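Local coordinates for protein phosphodiesterase (Salpingoeca rosetta, PDB 7D7P) that is an all-helical member of the HD-type phosphodiesterase superfamily and holds a zinc ion with two histidines and two aspartates, at residues A68-V73 and M114-T119; Y120-S125 and L256-L261; T124-E129 and P332-L337; I211-N216 and Q247-L252; L252-H257 and Q325-A330. All coordinates share one frame; numbering follows the deposited sequence.

Overall arrangement
A helical domain is built around a few central helices, and these five contacts illustrate how. The chain has no strands, so helix meets helix or the turns between helices. Helix 109-126 serves interactions 1, 2 and 3 in turn along its length, and helix 245-260 serves interactions 4, 5 and 2. Interaction 2 brings the two together about 7 Å from the chain's centre, with its own centre about 9 Å from those of interactions 3 and 5. Interactions 1 and 4 are more distant from each other, about 19 Å between centres. Helix 305-330 in interaction 5 and the turn after it in interaction 3 bring later chain against this pair, each helix supplying a zinc ligand.

Interaction 1: residues A68-V73 and M114-T119; sequences AVCVRV and MVLHTT
The imidazole of His117 is approached obliquely by Val69, whose CG1 lies 4.2 Å from ring atom CD2, the two side chains crossing at about a right angle. Phe56 stacks on the same ring, Tyr120 meets it with the planes inclined, and NE2 is hydrogen-bonded to Leu51 O, so the rotation of the ring is fixed by partners beyond the contact. This is helix-helix packing of the all-helical phosphodiesterase fold: helix 63-76 runs beside helix 109-126, with segment axes 10.4 Å apart and crossing at 30°. Between them the central apolar wedge is Leu116. With CG anti to the backbone N (chi1 167°) its fork opens toward the other helix, CD2 reaching Cys70 SG at 3.8 Å and CD1 facing Val73 CG1 at 4.2 Å. Leu140 of helix 133-145 touches both Leu116 and Val73, closing the apolar layer from a third helix. The other side of segment 114-119 turns to helix 245-260, and there its buried hydroxyls are satisfied within their own helix. Thr119 OG1 donates to Val115 O at 2.6 Å, and Thr118 OG1 donates to Met114 O at 2.7 Å, reaching this carbonyl from the face opposite to Thr118 N.

Interaction 2: residues Y120-S125 and L256-L261; sequences YLLLTS and LHTADL. With ZN (zinc ion), chain G.
Leu122 makes this contact almost with a single methyl. Its CD1 enters the angle between Thr258 and Ala259, lying 3.9 Å from Ala259 CB, 3.8 Å from Ala259 N and 4.0 Å from Thr258 CG2. The leucine stretches out because CG stands anti to its carbonyl carbon (chi1 -70°) and the chain then continues extended, which carries CD1 over to the backbone of the other helix. Thr258 offers its methyl to the leucine, while its OG1 is bound to Val254 O and to Trp323 NE1; the polar and apolar branches thus serve different neighbours. This close, buried packing contrasts with the far side of the same helical turn, where water and metal take over. Asp260 OD1 binds the zinc ion at 2.3 Å, and the other carboxylate oxygen, OD2, accepts a hydrogen bond of 2.6 Å from water 1, itself a zinc ligand. Water 2 is also on the metal, and His111, His146 and Asp147 complete the site, a set characteristic of the HD superfamily. One helix end therefore packs the core and presents a metal ligand. Around the pair, Leu123 and Leu256 both reach Met139 of helix 133-145, Leu327 of helix 305-330 touches Thr258, and Thr118 and Thr119, earlier on helix 109-126, lie against Ala259.

Interaction 3: residues T124-E129 and P332-L337; sequences TSVATE and PKLDFL
Ser125 and Lys333 bring the two backbones nearest, their CA atoms 7.2 Å apart, at places where both chains change conformation. Segment 124-129 runs from the last turn of helix 109-126 into loop. Opposite it, residues 332-334 form a short 3-10 turn in which Asp335 N bonds to Pro332 O; the next bond, Leu337 N to Leu334 O at 3.1 Å, leads into helix 336-359. Across the gap runs one hydrogen bond. Lys333 NZ donates to Ser125 O over 2.8 Å, lying nearly along the C=O axis with a C=O...N angle of 170°. The lysine starts with CG anti to the backbone N and bends at chi3 (-56°), which swings the ammonium onto this carbonyl, while CD passes 3.2 Å from the same oxygen. Here the contact shows its structural theme, a lysine side chain meeting a carbonyl at the C-terminal end of a helix, where the positive charge probably interacts favourably with the helix dipole. The apolar half lies alongside. Val126 CG1 sits against the branched end of Leu334, 3.7 Å from CG and nearly as close to both methyls, the two side chains crossing at about a right angle. Leu334 CD2 also reaches Ser125 CB at 3.9 Å. The serine hydroxyl is turned back to Leu121 O in its own helix. Leu327 of helix 305-330 packs on Leu334, and Trp54 touches Ser125 and meets Phe336 edge-to-face.

Interaction 4: residues I211-N216 and Q247-L252; sequences INCILN and QRLFVL
Asn212 lays its amide against the branched end of Leu249, OD1 standing 3.7 Å from Leu249 CG and the Asn212 CB lying 3.9 Å from Leu249 CD2. Both side chains have CG anti to the backbone N (chi1 -176° in Asn212, 179° in Leu249), and in these conformations they extend into the gap and cross obliquely. Cys213 takes a different position: SG is anti to its carbonyl carbon, which places the sulfur against the backbone of the facing helix, 3.7 Å from Leu252 C and 3.9 Å from Leu252 CB. Leu249 CD1 is a more distant apolar neighbour of this sulfur, at 4.3 Å. Behind the asparagine, Asn216 turns its side chain back at the helix end. Its ND2 donates to Asn212 O at 2.9 Å from above the carbonyl plane, while Asn216 N reaches the same oxygen from the opposite face, so two bonds grip one carbonyl. Asn216 OD1 is held by Lys225. Such packing joins helix 200-215 to the first turns of helix 245-260, the segment axes 9.6 Å apart and inclined by 41°. Met139 of helix 133-145 touches both Cys213 and Leu252, and helix 174-187 lies against Ile211 and Ile214.

Interaction 5: residues L252-H257 and Q325-A330; sequences LAVLLH and QQLSQA
The long helix 305-330 packs its last turns on helix 245-260 of the phosphodiesterase core, and Leu327 is the residue that reaches across to Val254 and Leu255. Its CD1 approaches Val254 CG1 at 3.9 Å, and the two side chains slide past each other in opposite directions rather than meeting head on. Both touching branches start the same way: in Val254, CG1 is anti to the backbone N (chi1 162°), and in Leu327 the same holds for CG. From there the leucine turns at chi2 (64°) and points CD1 at both residues of the other helix, with Leu255 CD2 a looser 4.4 Å away. The backbones stay well apart, 8.6 Å between the CA atoms of Val254 and Leu327, and no hydrogen bond spans the gap, as expected where two helices of an all-helical fold meet through apolar side chains alone. All three touching residues are buried, and a single leucine methyl thus serves two neighbours on successive positions of the facing helix. Leu255 faces a third helix as well, resting on Leu123 and Val126 of helix 109-126, while Leu327 has Met229 of helix 222-234 as a further neighbour. Gln326 OE1 takes a hydrogen bond from Asn233 ND2, tying the same turn to helix 222-234.

Interaction 1: residues A68-V73 and M114-T119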
# COMPACT_ATOMS: atom_id res chain seq x y z
N ALA A 68 14.84 16.33 -32.78
CA ALA A 68 13.85 15.84 -33.74
C ALA A 68 12.55 15.45 -33.04
O ALA A 68 11.46 15.64 -33.59
CB ALA A 68 14.41 14.66 -34.52
N VAL A 69 12.65 14.89 -31.83
CA VAL A 69 11.45 14.52 -31.08
C VAL A 69 10.63 15.76 -30.74
O VAL A 69 9.40 15.77 -30.91
CB VAL A 69 11.83 13.73 -29.82
CG1 VAL A 69 10.61 13.55 -28.93
CG2 VAL A 69 12.42 12.38 -30.19
N CYS A 70 11.29 16.81 -30.25
CA CYS A 70 10.57 18.03 -29.87
C CYS A 70 9.90 18.66 -31.08
O CYS A 70 8.74 19.08 -31.01
CB CYS A 70 11.53 19.01 -29.21
SG CYS A 70 12.27 18.42 -27.67
N VAL A 71 10.61 18.73 -32.21
CA VAL A 71 10.04 19.31 -33.42
C VAL A 71 8.89 18.45 -33.93
O VAL A 71 7.86 18.97 -34.38
CB VAL A 71 11.13 19.49 -34.49
CG1 VAL A 71 10.51 19.94 -35.81
CG2 VAL A 71 12.18 20.48 -34.02
N ARG A 72 9.03 17.12 -33.86
CA ARG A 72 7.98 16.23 -34.35
C ARG A 72 6.71 16.37 -33.52
O ARG A 72 5.60 16.27 -34.06
CB ARG A 72 8.47 14.78 -34.35
CG ARG A 72 9.23 14.38 -35.59
CD ARG A 72 9.46 12.88 -35.64
NE ARG A 72 8.22 12.13 -35.83
CZ ARG A 72 8.15 10.80 -35.85
NH1 ARG A 72 9.24 10.07 -35.68
NH2 ARG A 72 6.98 10.20 -36.04
N VAL A 73 6.85 16.56 -32.20
CA VAL A 73 5.67 16.76 -31.36
C VAL A 73 4.91 18.00 -31.81
O VAL A 73 3.69 17.97 -31.99
CB VAL A 73 6.07 16.86 -29.88
CG1 VAL A 73 4.89 17.34 -29.04
CG2 VAL A 73 6.57 15.51 -29.37
N MET A 114 11.36 14.22 -21.73
CA MET A 114 10.50 13.15 -21.24
C MET A 114 9.13 13.68 -20.83
O MET A 114 8.10 13.05 -21.10
CB MET A 114 11.16 12.44 -20.05
CG MET A 114 12.27 11.48 -20.44
SD MET A 114 11.62 9.95 -21.12
CE MET A 114 11.39 8.98 -19.63
N VAL A 115 9.10 14.84 -20.16
CA VAL A 115 7.82 15.40 -19.73
C VAL A 115 7.06 15.96 -20.92
O VAL A 115 5.82 15.88 -20.98
CB VAL A 115 8.06 16.46 -18.64
CG1 VAL A 115 6.75 17.16 -18.26
CG2 VAL A 115 8.67 15.81 -17.41
N LEU A 116 7.77 16.54 -21.89
CA LEU A 116 7.11 17.00 -23.11
C LEU A 116 6.47 15.83 -23.86
O LEU A 116 5.31 15.90 -24.26
CB LEU A 116 8.11 17.74 -24.01
CG LEU A 116 7.60 17.97 -25.44
CD1 LEU A 116 6.43 18.95 -25.44
CD2 LEU A 116 8.70 18.45 -26.36
N HIS A 117 7.23 14.75 -24.05
CA HIS A 117 6.71 13.61 -24.80
C HIS A 117 5.57 12.93 -24.07
O HIS A 117 4.58 12.52 -24.69
CB HIS A 117 7.84 12.62 -25.09
CG HIS A 117 7.42 11.48 -25.97
ND1 HIS A 117 6.91 10.30 -25.46
CD2 HIS A 117 7.43 11.34 -27.31
CE1 HIS A 117 6.63 9.48 -26.46
NE2 HIS A 117 6.93 10.09 -27.59
N THR A 118 5.69 12.79 -22.75
CA THR A 118 4.62 12.16 -21.97
C THR A 118 3.37 13.03 -21.96
O THR A 118 2.24 12.51 -21.97
CB THR A 118 5.10 11.88 -20.55
OG1 THR A 118 6.33 11.14 -20.60
CG2 THR A 118 4.06 11.09 -19.76
N THR A 119 3.54 14.36 -21.93
CA THR A 119 2.39 15.25 -22.05
C THR A 119 1.72 15.09 -23.41
O THR A 119 0.49 15.12 -23.51
CB THR A 119 2.84 16.71 -21.85
OG1 THR A 119 3.41 16.86 -20.54
CG2 THR A 119 1.65 17.66 -21.99

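Interaction 2: residues Y120-S125 and L256-L261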
# COMPACT_ATOMS: atom_id res chain seq x y z
N TYR A 120 2.51 14.90 -24.46
CA TYR A 120 1.95 14.66 -25.79
C TYR A 120 1.17 13.36 -25.82
O TYR A 120 0.13 13.26 -26.49
CB TYR A 120 3.08 14.66 -26.82
CG TYR A 120 2.93 13.69 -27.96
CD1 TYR A 120 2.16 14.02 -29.07
CD2 TYR A 120 3.59 12.47 -27.95
CE1 TYR A 120 2.03 13.14 -30.13
CE2 TYR A 120 3.47 11.59 -29.00
CZ TYR A 120 2.69 11.92 -30.09
OH TYR A 120 2.57 11.04 -31.14
N LEU A 121 1.63 12.34 -25.09
CA LEU A 121 0.89 11.08 -25.03
C LEU A 121 -0.41 11.24 -24.25
O LEU A 121 -1.45 10.73 -24.66
CB LEU A 121 1.76 9.99 -24.40
CG LEU A 121 3.01 9.53 -25.15
CD1 LEU A 121 3.84 8.61 -24.27
CD2 LEU A 121 2.66 8.85 -26.46
N LEU A 122 -0.36 11.96 -23.12
CA LEU A 122 -1.54 12.09 -22.27
C LEU A 122 -2.63 12.93 -22.94
O LEU A 122 -3.81 12.58 -22.88
CB LEU A 122 -1.15 12.70 -20.92
CG LEU A 122 -0.32 11.81 -19.99
CD1 LEU A 122 0.30 12.63 -18.88
CD2 LEU A 122 -1.19 10.69 -19.41
N LEU A 123 -2.24 14.04 -23.57
CA LEU A 123 -3.24 14.91 -24.21
C LEU A 123 -3.87 14.22 -25.41
O LEU A 123 -5.07 14.37 -25.65
CB LEU A 123 -2.60 16.23 -24.62
CG LEU A 123 -2.07 17.14 -23.52
CD1 LEU A 123 -1.46 18.40 -24.13
CD2 LEU A 123 -3.15 17.49 -22.51
N THR A 124 -3.08 13.48 -26.18
CA THR A 124 -3.63 12.73 -27.31
C THR A 124 -4.63 11.68 -26.84
O THR A 124 -5.61 11.40 -27.54
CB THR A 124 -2.49 12.08 -28.10
OG1 THR A 124 -1.57 13.08 -28.53
CG2 THR A 124 -3.04 11.34 -29.32
N SER A 125 -4.42 11.12 -25.65
CA SER A 125 -5.26 10.03 -25.18
C SER A 125 -6.61 10.52 -24.65
O SER A 125 -7.63 9.86 -24.85
CB SER A 125 -4.53 9.22 -24.11
OG SER A 125 -3.30 8.72 -24.60
N LEU A 256 -0.19 17.60 -16.51
CA LEU A 256 1.23 17.93 -16.53
C LEU A 256 1.93 17.37 -15.30
O LEU A 256 3.08 16.91 -15.39
CB LEU A 256 1.44 19.44 -16.62
CG LEU A 256 2.92 19.84 -16.67
CD1 LEU A 256 3.58 19.30 -17.93
CD2 LEU A 256 3.13 21.35 -16.55
N HIS A 257 1.27 17.41 -14.14
CA HIS A 257 1.83 16.78 -12.95
C HIS A 257 1.99 15.28 -13.15
O HIS A 257 2.98 14.69 -12.70
CB HIS A 257 0.95 17.08 -11.74
CG HIS A 257 1.41 16.44 -10.47
ND1 HIS A 257 2.68 16.63 -9.96
CD2 HIS A 257 0.78 15.61 -9.61
CE1 HIS A 257 2.81 15.94 -8.84
NE2 HIS A 257 1.67 15.31 -8.60
N THR A 258 1.03 14.66 -13.84
CA THR A 258 1.15 13.24 -14.17
C THR A 258 2.38 12.98 -15.04
O THR A 258 3.13 12.02 -14.79
CB THR A 258 -0.11 12.75 -14.89
OG1 THR A 258 -1.26 13.04 -14.09
CG2 THR A 258 -0.04 11.25 -15.15
N ALA A 259 2.61 13.81 -16.06
CA ALA A 259 3.75 13.60 -16.93
C ALA A 259 5.07 13.88 -16.22
O ALA A 259 6.09 13.28 -16.56
CB ALA A 259 3.64 14.48 -18.18
N ASP A 260 5.06 14.78 -15.23
CA ASP A 260 6.27 15.06 -14.47
C ASP A 260 6.74 13.81 -13.72
O ASP A 260 7.95 13.55 -13.62
CB ASP A 260 6.03 16.21 -13.50
CG ASP A 260 7.32 16.79 -12.94
OD1 ASP A 260 8.39 16.50 -13.50
OD2 ASP A 260 7.26 17.53 -11.93
N LEU A 261 5.81 13.04 -13.18
CA LEU A 261 6.13 11.81 -12.46
C LEU A 261 6.12 10.61 -13.41
O LEU A 261 5.34 9.67 -13.27
CB LEU A 261 5.16 11.61 -11.30
CG LEU A 261 5.00 12.77 -10.32
CD1 LEU A 261 3.99 12.43 -9.23
CD2 LEU A 261 6.34 13.15 -9.71
ZN ZN G . 10.20 17.85 -13.42
O HOH W 1 9.10 19.31 -11.74
O HOH W 2 10.92 16.68 -11.49

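Interaction 3: residues T124-E129 and P332-L337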
# COMPACT_ATOMS: atom_id res chain seq x y z
N THR A 124 -3.08 13.48 -26.18
CA THR A 124 -3.63 12.73 -27.31
C THR A 124 -4.63 11.68 -26.84
O THR A 124 -5.61 11.40 -27.54
CB THR A 124 -2.49 12.08 -28.10
OG1 THR A 124 -1.57 13.08 -28.53
CG2 THR A 124 -3.04 11.34 -29.32
N SER A 125 -4.42 11.12 -25.65
CA SER A 125 -5.26 10.03 -25.18
C SER A 125 -6.61 10.52 -24.65
O SER A 125 -7.63 9.86 -24.85
CB SER A 125 -4.53 9.22 -24.11
OG SER A 125 -3.30 8.72 -24.60
N VAL A 126 -6.64 11.66 -23.95
CA VAL A 126 -7.85 12.05 -23.22
C VAL A 126 -8.33 13.46 -23.52
O VAL A 126 -9.48 13.78 -23.17
CB VAL A 126 -7.64 11.87 -21.70
CG1 VAL A 126 -7.23 10.45 -21.36
CG2 VAL A 126 -6.61 12.87 -21.18
N ALA A 127 -7.54 14.34 -24.13
CA ALA A 127 -7.89 15.76 -24.19
C ALA A 127 -8.28 16.25 -25.57
O ALA A 127 -8.58 17.44 -25.72
CB ALA A 127 -6.72 16.61 -23.66
N THR A 128 -8.32 15.38 -26.58
CA THR A 128 -8.52 15.84 -27.96
C THR A 128 -9.84 16.57 -28.16
O THR A 128 -9.95 17.35 -29.11
CB THR A 128 -8.45 14.66 -28.93
OG1 THR A 128 -9.48 13.72 -28.62
CG2 THR A 128 -7.10 13.98 -28.85
N GLU A 129 -10.83 16.36 -27.30
CA GLU A 129 -12.16 16.89 -27.54
C GLU A 129 -12.56 18.04 -26.62
O GLU A 129 -13.68 18.54 -26.73
CB GLU A 129 -13.20 15.76 -27.45
CG GLU A 129 -13.11 14.75 -28.59
CD GLU A 129 -14.44 14.13 -28.94
OE1 GLU A 129 -15.44 14.43 -28.25
OE2 GLU A 129 -14.49 13.33 -29.90
N PRO A 332 -10.91 6.61 -17.75
CA PRO A 332 -10.63 5.16 -17.78
C PRO A 332 -9.70 4.73 -18.90
O PRO A 332 -9.13 3.64 -18.81
CB PRO A 332 -12.02 4.54 -17.93
CG PRO A 332 -12.96 5.58 -17.41
CD PRO A 332 -12.35 6.89 -17.81
N LYS A 333 -9.52 5.55 -19.94
CA LYS A 333 -8.60 5.19 -21.02
C LYS A 333 -7.16 5.09 -20.53
O LYS A 333 -6.33 4.47 -21.21
CB LYS A 333 -8.69 6.22 -22.15
CG LYS A 333 -8.13 5.72 -23.47
CD LYS A 333 -8.25 6.78 -24.56
CE LYS A 333 -9.69 7.22 -24.73
NZ LYS A 333 -9.81 8.28 -25.76
N LEU A 334 -6.85 5.67 -19.38
CA LEU A 334 -5.49 5.67 -18.85
C LEU A 334 -5.25 4.59 -17.81
O LEU A 334 -4.18 4.57 -17.19
CB LEU A 334 -5.17 7.04 -18.25
CG LEU A 334 -5.25 8.24 -19.20
CD1 LEU A 334 -4.97 9.53 -18.44
CD2 LEU A 334 -4.28 8.07 -20.36
N ASP A 335 -6.20 3.68 -17.61
CA ASP A 335 -6.05 2.71 -16.53
C ASP A 335 -5.01 1.65 -16.82
O ASP A 335 -4.63 0.90 -15.91
CB ASP A 335 -7.40 2.06 -16.19
CG ASP A 335 -7.98 1.26 -17.35
OD1 ASP A 335 -7.38 1.21 -18.44
OD2 ASP A 335 -9.07 0.67 -17.15
N PHE A 336 -4.51 1.56 -18.06
CA PHE A 336 -3.41 0.65 -18.34
C PHE A 336 -2.13 1.06 -17.63
O PHE A 336 -1.26 0.22 -17.41
CB PHE A 336 -3.16 0.56 -19.85
CG PHE A 336 -2.66 1.84 -20.47
CD1 PHE A 336 -3.54 2.80 -20.92
CD2 PHE A 336 -1.30 2.07 -20.61
CE1 PHE A 336 -3.09 3.98 -21.49
CE2 PHE A 336 -0.83 3.24 -21.18
CZ PHE A 336 -1.73 4.19 -21.62
N LEU A 337 -2.01 2.34 -17.26
CA LEU A 337 -0.85 2.79 -16.50
C LEU A 337 -0.79 2.15 -15.12
O LEU A 337 0.30 1.97 -14.56
CB LEU A 337 -0.87 4.32 -16.37
CG LEU A 337 -0.82 5.08 -17.69
CD1 LEU A 337 -1.22 6.54 -17.50
CD2 LEU A 337 0.57 4.98 -18.31

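Interaction 4: residues I211-N216 and Q247-L252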
# COMPACT_ATOMS: atom_id res chain seq x y z
N ILE A 211 1.63 29.33 -16.42
CA ILE A 211 1.92 29.67 -15.03
C ILE A 211 1.26 28.65 -14.09
O ILE A 211 1.92 28.08 -13.21
CB ILE A 211 1.45 31.10 -14.71
CG1 ILE A 211 2.36 32.13 -15.40
CG2 ILE A 211 1.43 31.33 -13.20
CD1 ILE A 211 1.81 33.55 -15.37
N ASN A 212 -0.04 28.41 -14.28
CA ASN A 212 -0.76 27.52 -13.37
C ASN A 212 -0.23 26.10 -13.44
O ASN A 212 -0.12 25.42 -12.41
CB ASN A 212 -2.26 27.55 -13.69
CG ASN A 212 -3.07 26.73 -12.71
OD1 ASN A 212 -3.42 25.57 -12.97
ND2 ASN A 212 -3.39 27.32 -11.56
N CYS A 213 0.11 25.62 -14.64
CA CYS A 213 0.55 24.23 -14.76
C CYS A 213 1.95 24.04 -14.19
O CYS A 213 2.21 23.03 -13.52
CB CYS A 213 0.48 23.79 -16.22
SG CYS A 213 -1.22 23.49 -16.80
N ILE A 214 2.86 24.99 -14.42
CA ILE A 214 4.21 24.87 -13.87
C ILE A 214 4.18 25.00 -12.35
O ILE A 214 4.85 24.25 -11.63
CB ILE A 214 5.16 25.89 -14.51
CG1 ILE A 214 5.45 25.51 -15.96
CG2 ILE A 214 6.46 26.00 -13.72
CD1 ILE A 214 6.33 26.51 -16.70
N LEU A 215 3.40 25.95 -11.83
CA LEU A 215 3.31 26.11 -10.38
C LEU A 215 2.68 24.89 -9.72
O LEU A 215 2.98 24.59 -8.56
CB LEU A 215 2.50 27.36 -10.03
CG LEU A 215 3.19 28.72 -10.21
CD1 LEU A 215 2.24 29.85 -9.84
CD2 LEU A 215 4.46 28.80 -9.39
N ASN A 216 1.83 24.17 -10.44
CA ASN A 216 1.23 22.96 -9.90
C ASN A 216 2.13 21.73 -10.02
O ASN A 216 1.73 20.65 -9.59
CB ASN A 216 -0.12 22.69 -10.58
CG ASN A 216 -1.28 23.31 -9.82
OD1 ASN A 216 -1.67 22.82 -8.76
ND2 ASN A 216 -1.82 24.40 -10.36
N GLN A 247 -12.30 24.54 -14.70
CA GLN A 247 -12.22 23.10 -14.51
C GLN A 247 -11.33 22.45 -15.56
O GLN A 247 -10.67 21.44 -15.28
CB GLN A 247 -13.62 22.50 -14.53
CG GLN A 247 -13.70 21.06 -14.05
CD GLN A 247 -15.09 20.69 -13.57
OE1 GLN A 247 -15.64 21.32 -12.67
NE2 GLN A 247 -15.67 19.66 -14.18
N ARG A 248 -11.31 23.00 -16.78
CA ARG A 248 -10.42 22.48 -17.81
C ARG A 248 -8.96 22.78 -17.48
O ARG A 248 -8.08 21.95 -17.74
CB ARG A 248 -10.80 23.05 -19.18
CG ARG A 248 -10.00 22.47 -20.33
CD ARG A 248 -10.55 22.92 -21.68
NE ARG A 248 -10.34 24.34 -21.93
CZ ARG A 248 -11.30 25.26 -21.91
NH1 ARG A 248 -12.55 24.91 -21.64
NH2 ARG A 248 -11.01 26.53 -22.15
N LEU A 249 -8.69 23.96 -16.92
CA LEU A 249 -7.33 24.29 -16.52
C LEU A 249 -6.85 23.37 -15.40
O LEU A 249 -5.68 22.96 -15.37
CB LEU A 249 -7.24 25.75 -16.09
CG LEU A 249 -5.86 26.23 -15.62
CD1 LEU A 249 -4.80 25.95 -16.67
CD2 LEU A 249 -5.88 27.71 -15.25
N PHE A 250 -7.75 23.02 -14.47
CA PHE A 250 -7.39 22.08 -13.42
C PHE A 250 -6.96 20.74 -14.01
O PHE A 250 -5.98 20.14 -13.55
CB PHE A 250 -8.58 21.89 -12.47
CG PHE A 250 -8.38 20.78 -11.46
CD1 PHE A 250 -7.61 20.99 -10.33
CD2 PHE A 250 -8.98 19.55 -11.64
CE1 PHE A 250 -7.43 19.98 -9.40
CE2 PHE A 250 -8.81 18.54 -10.71
CZ PHE A 250 -8.03 18.76 -9.59
N VAL A 251 -7.67 20.26 -15.03
CA VAL A 251 -7.33 19.00 -15.67
C VAL A 251 -5.96 19.09 -16.35
O VAL A 251 -5.15 18.15 -16.27
CB VAL A 251 -8.43 18.59 -16.66
CG1 VAL A 251 -7.97 17.44 -17.55
CG2 VAL A 251 -9.70 18.22 -15.91
N LEU A 252 -5.69 20.21 -17.02
CA LEU A 252 -4.37 20.39 -17.63
C LEU A 252 -3.27 20.37 -16.58
O LEU A 252 -2.21 19.77 -16.79
CB LEU A 252 -4.33 21.70 -18.42
CG LEU A 252 -5.37 21.86 -19.54
CD1 LEU A 252 -5.20 23.20 -20.24
CD2 LEU A 252 -5.28 20.71 -20.53

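Interaction 5: residues L252-H257 and Q325-A330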
# COMPACT_ATOMS: atom_id res chain seq x y z
N LEU A 252 -5.69 20.21 -17.02
CA LEU A 252 -4.37 20.39 -17.63
C LEU A 252 -3.27 20.37 -16.58
O LEU A 252 -2.21 19.77 -16.79
CB LEU A 252 -4.33 21.70 -18.42
CG LEU A 252 -5.37 21.86 -19.54
CD1 LEU A 252 -5.20 23.20 -20.24
CD2 LEU A 252 -5.28 20.71 -20.53
N ALA A 253 -3.50 21.03 -15.44
CA ALA A 253 -2.53 20.98 -14.35
C ALA A 253 -2.37 19.57 -13.82
O ALA A 253 -1.25 19.15 -13.48
CB ALA A 253 -2.96 21.93 -13.23
N VAL A 254 -3.47 18.81 -13.74
CA VAL A 254 -3.39 17.43 -13.29
C VAL A 254 -2.58 16.59 -14.27
O VAL A 254 -1.77 15.74 -13.86
CB VAL A 254 -4.81 16.86 -13.09
CG1 VAL A 254 -4.79 15.34 -13.06
CG2 VAL A 254 -5.44 17.42 -11.82
N LEU A 255 -2.75 16.83 -15.57
CA LEU A 255 -2.07 16.01 -16.57
C LEU A 255 -0.57 16.32 -16.63
O LEU A 255 0.25 15.41 -16.80
CB LEU A 255 -2.71 16.20 -17.94
CG LEU A 255 -4.10 15.58 -18.11
CD1 LEU A 255 -4.67 15.89 -19.49
CD2 LEU A 255 -4.06 14.08 -17.87
N LEU A 256 -0.19 17.60 -16.51
CA LEU A 256 1.23 17.93 -16.53
C LEU A 256 1.93 17.37 -15.30
O LEU A 256 3.08 16.91 -15.39
CB LEU A 256 1.44 19.44 -16.62
CG LEU A 256 2.92 19.84 -16.67
CD1 LEU A 256 3.58 19.30 -17.93
CD2 LEU A 256 3.13 21.35 -16.55
N HIS A 257 1.27 17.41 -14.14
CA HIS A 257 1.83 16.78 -12.95
C HIS A 257 1.99 15.28 -13.15
O HIS A 257 2.98 14.69 -12.70
CB HIS A 257 0.95 17.08 -11.74
CG HIS A 257 1.41 16.44 -10.47
ND1 HIS A 257 2.68 16.63 -9.96
CD2 HIS A 257 0.78 15.61 -9.61
CE1 HIS A 257 2.81 15.94 -8.84
NE2 HIS A 257 1.67 15.31 -8.60
N GLN A 325 -5.02 5.98 -9.44
CA GLN A 325 -6.33 5.38 -9.18
C GLN A 325 -7.44 6.42 -9.34
O GLN A 325 -8.50 6.12 -9.89
CB GLN A 325 -6.36 4.76 -7.79
CG GLN A 325 -5.65 3.41 -7.70
CD GLN A 325 -5.60 2.87 -6.29
OE1 GLN A 325 -5.46 3.62 -5.33
NE2 GLN A 325 -5.71 1.55 -6.16
N GLN A 326 -7.20 7.65 -8.87
CA GLN A 326 -8.17 8.71 -9.10
C GLN A 326 -8.15 9.17 -10.55
O GLN A 326 -9.21 9.49 -11.12
CB GLN A 326 -7.89 9.88 -8.16
CG GLN A 326 -8.16 9.57 -6.70
CD GLN A 326 -9.58 9.08 -6.47
OE1 GLN A 326 -10.54 9.71 -6.92
NE2 GLN A 326 -9.72 7.96 -5.78
N LEU A 327 -6.97 9.22 -11.17
CA LEU A 327 -6.88 9.64 -12.56
C LEU A 327 -7.58 8.65 -13.48
O LEU A 327 -8.29 9.05 -14.41
CB LEU A 327 -5.42 9.83 -12.96
CG LEU A 327 -5.17 10.41 -14.36
CD1 LEU A 327 -5.70 11.83 -14.45
CD2 LEU A 327 -3.68 10.36 -14.70
N SER A 328 -7.38 7.35 -13.25
CA SER A 328 -8.03 6.34 -14.07
C SER A 328 -9.54 6.30 -13.87
O SER A 328 -10.26 5.84 -14.76
CB SER A 328 -7.44 4.95 -13.78
OG SER A 328 -6.07 4.90 -14.14
N GLN A 329 -10.04 6.76 -12.72
CA GLN A 329 -11.48 6.80 -12.51
C GLN A 329 -12.13 7.95 -13.27
O GLN A 329 -13.28 7.83 -13.71
CB GLN A 329 -11.79 6.90 -11.02
CG GLN A 329 -13.25 6.63 -10.67
CD GLN A 329 -13.62 5.16 -10.78
OE1 GLN A 329 -12.75 4.28 -10.76
NE2 GLN A 329 -14.91 4.88 -10.91
N ALA A 330 -11.41 9.07 -13.43
CA ALA A 330 -11.93 10.18 -14.22
C ALA A 330 -11.67 9.99 -15.71
O ALA A 330 -12.41 10.52 -16.54
CB ALA A 330 -11.32 11.50 -13.74